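Local structure of superoxide dismutase (4GUN) at residues L104-L118 and K141-A153. The protein probably protects the cell from superoxide radicals, as a manganese-dependent dismutase that converts them to hydrogen peroxide and oxygen. The protein carries 2 engineered substitutions. Numbering follows the deposited sequence.
Sequences LGKQIVAQYGSVSNL and KQNGGALDVVTTA
Q111 on helix 103-112 pairs its side-chain amide with both the N and the O of L147, tying the helix to strand 146-153, outermost within this chain in the three-stranded antiparallel sheet of the C-terminal domain of the Fe/Mn superoxide dismutase fold. L147 N donates to Q111 OE1 at 2.8 Å, almost straight (178°) and on a lone pair, while Q111 NE2 returns a bond to L147 O at 3.2 Å, bent and tilted. Q111 OE1 takes a second donor, Q107 NE2 at 2.9 Å, from above the carbonyl plane, so three bonds within the contact fix the rotation of the Q111 amide. A bend at chi2 (70°) turns the Q107 amide toward Q111. Q111 NE2 also donates to the backbone O of N143 of the second subunit, and L147 O accepts from ND2 of that same N143, placing this pairing at a subunit interface.

The apolar part centres on L147, whose CD1 lies 3.8 Å from I108 CG1 and equally near Q107 CG; the L104 and L147 side chains cross at about a right angle, L104 CD1 against L147 CD2. Y204 of helix 197-205 also touches L104, Q107 and L147. Farther along the strand, V149 CG2 meets L118 CD1 at 3.7 Å, and L118 CD1 also sits over one face of the Y112 ring, offset toward its rim.

Two waters finish the join. One donates to Q107 OE1 and G144 O; the other lies in the plane of the Y112 ring, 2.7 Å from Y112 OH, and donates to D148 OD1.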
loop_
_atom_site.group_PDB
_atom_site.type_symbol
_atom_site.label_atom_id
_atom_site.label_comp_id
_atom_site.label_asym_id
_atom_site.label_seq_id
_atom_site.Cartn_x
_atom_site.Cartn_y
_atom_site.Cartn_z
ATOM N N LEU A 104 7.119 32.650 -3.438
ATOM C CA LEU A 104 6.705 31.698 -2.402
ATOM C C LEU A 104 5.997 32.419 -1.251
ATOM O O LEU A 104 4.930 31.977 -0.839
ATOM C CB LEU A 104 7.905 30.870 -1.863
ATOM C CG LEU A 104 7.581 29.970 -0.651
ATOM C CD1 LEU A 104 6.592 28.861 -0.997
ATOM C CD2 LEU A 104 8.832 29.450 0.025
ATOM N N GLY A 105 6.606 33.497 -0.744
ATOM C CA GLY A 105 6.077 34.304 0.356
ATOM C C GLY A 105 4.711 34.879 0.058
ATOM O O GLY A 105 3.841 34.900 0.929
ATOM N N LYS A 106 4.514 35.322 -1.186
ATOM C CA LYS A 106 3.242 35.845 -1.697
ATOM C C LYS A 106 2.203 34.717 -1.713
ATOM O O LYS A 106 1.060 34.944 -1.321
ATOM C CB LYS A 106 3.412 36.390 -3.135
ATOM C CG LYS A 106 3.784 37.866 -3.202
ATOM C CD LYS A 106 3.295 38.534 -4.497
ATOM C CE LYS A 106 4.254 38.378 -5.651
ATOM N NZ LYS A 106 3.715 38.983 -6.895
ATOM N N GLN A 107 2.602 33.507 -2.147
ATOM C CA GLN A 107 1.692 32.353 -2.189
ATOM C C GLN A 107 1.249 31.895 -0.792
ATOM O O GLN A 107 0.068 31.620 -0.615
ATOM C CB GLN A 107 2.255 31.204 -3.034
ATOM C CG GLN A 107 1.181 30.213 -3.509
ATOM C CD GLN A 107 0.240 30.762 -4.559
ATOM O OE1 GLN A 107 0.579 31.665 -5.331
ATOM N NE2 GLN A 107 -0.953 30.194 -4.641
ATOM N N ILE A 108 2.184 31.858 0.193
ATOM C CA ILE A 108 1.918 31.500 1.593
ATOM C C ILE A 108 0.867 32.452 2.169
ATOM O O ILE A 108 -0.095 31.995 2.791
ATOM C CB ILE A 108 3.220 31.486 2.451
ATOM C CG1 ILE A 108 4.178 30.342 1.998
ATOM C CG2 ILE A 108 2.909 31.403 3.978
ATOM C CD1 ILE A 108 5.561 30.423 2.540
ATOM N N VAL A 109 1.062 33.767 1.953
ATOM C CA VAL A 109 0.172 34.817 2.444
ATOM C C VAL A 109 -1.217 34.676 1.820
ATOM O O VAL A 109 -2.219 34.668 2.546
ATOM C CB VAL A 109 0.787 36.230 2.286
ATOM C CG1 VAL A 109 -0.259 37.323 2.512
ATOM C CG2 VAL A 109 1.984 36.419 3.222
ATOM N N ALA A 110 -1.274 34.489 0.496
ATOM C CA ALA A 110 -2.553 34.324 -0.213
ATOM C C ALA A 110 -3.345 33.115 0.294
ATOM O O ALA A 110 -4.537 33.240 0.569
ATOM C CB ALA A 110 -2.303 34.189 -1.713
ATOM N N GLN A 111 -2.681 31.952 0.418
ATOM C CA GLN A 111 -3.317 30.687 0.808
ATOM C C GLN A 111 -3.507 30.386 2.287
ATOM O O GLN A 111 -4.499 29.751 2.626
ATOM C CB GLN A 111 -2.577 29.522 0.162
ATOM C CG GLN A 111 -2.719 29.471 -1.356
ATOM C CD GLN A 111 -2.196 28.180 -1.904
ATOM O OE1 GLN A 111 -1.208 28.157 -2.622
ATOM N NE2 GLN A 111 -2.832 27.073 -1.562
ATOM N N TYR A 112 -2.525 30.728 3.143
ATOM C CA TYR A 112 -2.513 30.395 4.587
ATOM C C TYR A 112 -2.573 31.580 5.539
ATOM O O TYR A 112 -2.749 31.376 6.743
ATOM C CB TYR A 112 -1.265 29.548 4.928
ATOM C CG TYR A 112 -1.168 28.278 4.115
ATOM C CD1 TYR A 112 -1.883 27.144 4.474
ATOM C CD2 TYR A 112 -0.365 28.214 2.975
ATOM C CE1 TYR A 112 -1.794 25.970 3.734
ATOM C CE2 TYR A 112 -0.283 27.048 2.215
ATOM C CZ TYR A 112 -1.010 25.935 2.590
ATOM O OH TYR A 112 -0.934 24.782 1.852
ATOM N N GLY A 113 -2.400 32.792 5.012
ATOM C CA GLY A 113 -2.411 34.011 5.815
ATOM C C GLY A 113 -1.049 34.317 6.403
ATOM O O GLY A 113 -0.610 35.465 6.365
ATOM N N SER A 114 -0.348 33.270 6.914
ATOM C CA SER A 114 0.972 33.367 7.562
ATOM C C SER A 114 1.763 32.079 7.485
ATOM O O SER A 114 1.182 30.997 7.323
ATOM C CB SER A 114 0.815 33.732 9.040
ATOM O OG SER A 114 0.086 32.738 9.747
ATOM N N VAL A 115 3.094 32.205 7.655
ATOM C CA VAL A 115 4.065 31.107 7.742
ATOM C C VAL A 115 3.718 30.259 8.974
ATOM O O VAL A 115 3.705 29.028 8.874
ATOM C CB VAL A 115 5.522 31.641 7.825
ATOM C CG1 VAL A 115 6.534 30.494 7.889
ATOM C CG2 VAL A 115 5.825 32.532 6.640
ATOM N N SER A 116 3.389 30.926 10.112
ATOM C CA SER A 116 3.014 30.240 11.337
ATOM C C SER A 116 1.839 29.287 11.136
ATOM O O SER A 116 1.888 28.173 11.652
ATOM C CB SER A 116 2.766 31.225 12.472
ATOM O OG SER A 116 1.689 32.088 12.157
ATOM N N ASN A 117 0.817 29.692 10.340
ATOM C CA ASN A 117 -0.350 28.852 10.053
ATOM C C ASN A 117 0.041 27.654 9.189
ATOM O O ASN A 117 -0.435 26.548 9.423
ATOM C CB ASN A 117 -1.486 29.662 9.397
ATOM C CG ASN A 117 -2.812 28.915 9.280
ATOM O OD1 ASN A 117 -3.148 28.037 10.091
ATOM N ND2 ASN A 117 -3.620 29.276 8.285
ATOM N N LEU A 118 0.907 27.876 8.202
ATOM C CA LEU A 118 1.432 26.828 7.340
ATOM C C LEU A 118 2.275 25.829 8.171
ATOM O O LEU A 118 2.132 24.613 7.992
ATOM C CB LEU A 118 2.260 27.458 6.205
ATOM C CG LEU A 118 3.034 26.496 5.283
ATOM C CD1 LEU A 118 2.092 25.417 4.621
ATOM C CD2 LEU A 118 3.830 27.252 4.259
ATOM N N LYS A 141 2.311 22.811 -10.253
ATOM C CA LYS A 141 2.490 23.624 -11.468
ATOM C C LYS A 141 1.249 23.734 -12.364
ATOM O O LYS A 141 1.178 24.654 -13.186
ATOM C CB LYS A 141 3.685 23.096 -12.283
ATOM C CG LYS A 141 5.022 23.218 -11.552
ATOM C CD LYS A 141 6.185 22.739 -12.411
ATOM C CE LYS A 141 6.440 21.266 -12.240
ATOM N NZ LYS A 141 7.393 20.720 -13.240
ATOM N N GLN A 142 0.277 22.822 -12.198
ATOM C CA GLN A 142 -0.943 22.733 -13.012
ATOM C C GLN A 142 -2.139 23.568 -12.554
ATOM O O GLN A 142 -2.955 23.955 -13.391
ATOM C CB GLN A 142 -1.397 21.266 -13.099
ATOM C CG GLN A 142 -0.561 20.390 -14.025
ATOM C CD GLN A 142 -0.986 18.935 -13.970
ATOM O OE1 GLN A 142 -1.598 18.456 -12.999
ATOM N NE2 GLN A 142 -0.628 18.185 -15.004
ATOM N N ASN A 143 -2.317 23.738 -11.237
ATOM C CA ASN A 143 -3.474 24.437 -10.671
ATOM C C ASN A 143 -3.189 25.886 -10.202
ATOM O O ASN A 143 -3.823 26.362 -9.254
ATOM C CB ASN A 143 -4.055 23.605 -9.535
ATOM C CG ASN A 143 -3.158 23.487 -8.330
ATOM O OD1 ASN A 143 -2.043 24.011 -8.304
ATOM N ND2 ASN A 143 -3.652 22.845 -7.280
ATOM N N GLY A 144 -2.250 26.553 -10.862
ATOM C CA GLY A 144 -1.879 27.941 -10.574
ATOM C C GLY A 144 -0.745 28.137 -9.588
ATOM O O GLY A 144 -0.637 29.199 -8.966
ATOM N N GLY A 145 0.120 27.134 -9.467
ATOM C CA GLY A 145 1.244 27.172 -8.531
ATOM C C GLY A 145 0.810 27.081 -7.078
ATOM O O GLY A 145 1.489 27.618 -6.199
ATOM N N ALA A 146 -0.319 26.391 -6.807
ATOM C CA ALA A 146 -0.867 26.247 -5.454
ATOM C C ALA A 146 -0.025 25.341 -4.567
ATOM O O ALA A 146 0.459 24.291 -4.992
ATOM C CB ALA A 146 -2.296 25.727 -5.491
ATOM N N LEU A 147 0.094 25.747 -3.314
ATOM C CA LEU A 147 0.828 25.029 -2.303
ATOM C C LEU A 147 -0.110 24.045 -1.619
ATOM O O LEU A 147 -1.325 24.262 -1.560
ATOM C CB LEU A 147 1.366 26.019 -1.253
ATOM C CG LEU A 147 2.429 27.025 -1.712
ATOM C CD1 LEU A 147 2.623 28.092 -0.660
ATOM C CD2 LEU A 147 3.773 26.324 -2.065
ATOM N N ASP A 148 0.470 22.958 -1.091
ATOM C CA ASP A 148 -0.255 21.957 -0.324
ATOM C C ASP A 148 0.749 21.261 0.573
ATOM O O ASP A 148 1.949 21.339 0.313
ATOM C CB ASP A 148 -0.979 20.951 -1.233
ATOM C CG ASP A 148 -2.048 20.072 -0.566
ATOM O OD1 ASP A 148 -2.648 20.515 0.468
ATOM O OD2 ASP A 148 -2.313 18.970 -1.090
ATOM N N VAL A 149 0.274 20.643 1.654
ATOM C CA VAL A 149 1.140 19.876 2.554
ATOM C C VAL A 149 0.739 18.414 2.333
ATOM O O VAL A 149 -0.452 18.096 2.430
ATOM C CB VAL A 149 1.062 20.290 4.061
ATOM C CG1 VAL A 149 2.140 19.565 4.876
ATOM C CG2 VAL A 149 1.205 21.807 4.236
ATOM N N VAL A 150 1.717 17.552 1.988
ATOM C CA VAL A 150 1.508 16.112 1.716
ATOM C C VAL A 150 2.481 15.252 2.560
ATOM O O VAL A 150 3.507 15.745 3.008
ATOM C CB VAL A 150 1.615 15.802 0.181
ATOM C CG1 VAL A 150 3.012 16.049 -0.344
ATOM C CG2 VAL A 150 1.181 14.377 -0.163
ATOM N N THR A 151 2.138 13.988 2.789
ATOM C CA THR A 151 3.038 13.062 3.482
ATOM C C THR A 151 3.332 11.877 2.575
ATOM O O THR A 151 2.507 11.522 1.733
ATOM C CB THR A 151 2.480 12.565 4.826
ATOM O OG1 THR A 151 1.285 11.833 4.578
ATOM C CG2 THR A 151 2.286 13.677 5.844
ATOM N N THR A 152 4.498 11.256 2.760
ATOM C CA THR A 152 4.859 10.052 2.030
ATOM C C THR A 152 5.303 9.037 3.067
ATOM O O THR A 152 5.730 9.433 4.156
ATOM C CB THR A 152 5.918 10.309 0.943
ATOM O OG1 THR A 152 7.211 10.448 1.531
ATOM C CG2 THR A 152 5.571 11.487 0.007
ATOM N N ALA A 153 5.188 7.729 2.749
ATOM C CA ALA A 153 5.611 6.688 3.682
ATOM C C ALA A 153 7.010 6.282 3.295
ATOM O O ALA A 153 7.334 6.320 2.107
ATOM C CB ALA A 153 4.665 5.494 3.594
HETATM O O HOH W 1 1.459 31.168 -7.793
HETATM O O HOH W 2 -2.393 22.682 2.619
#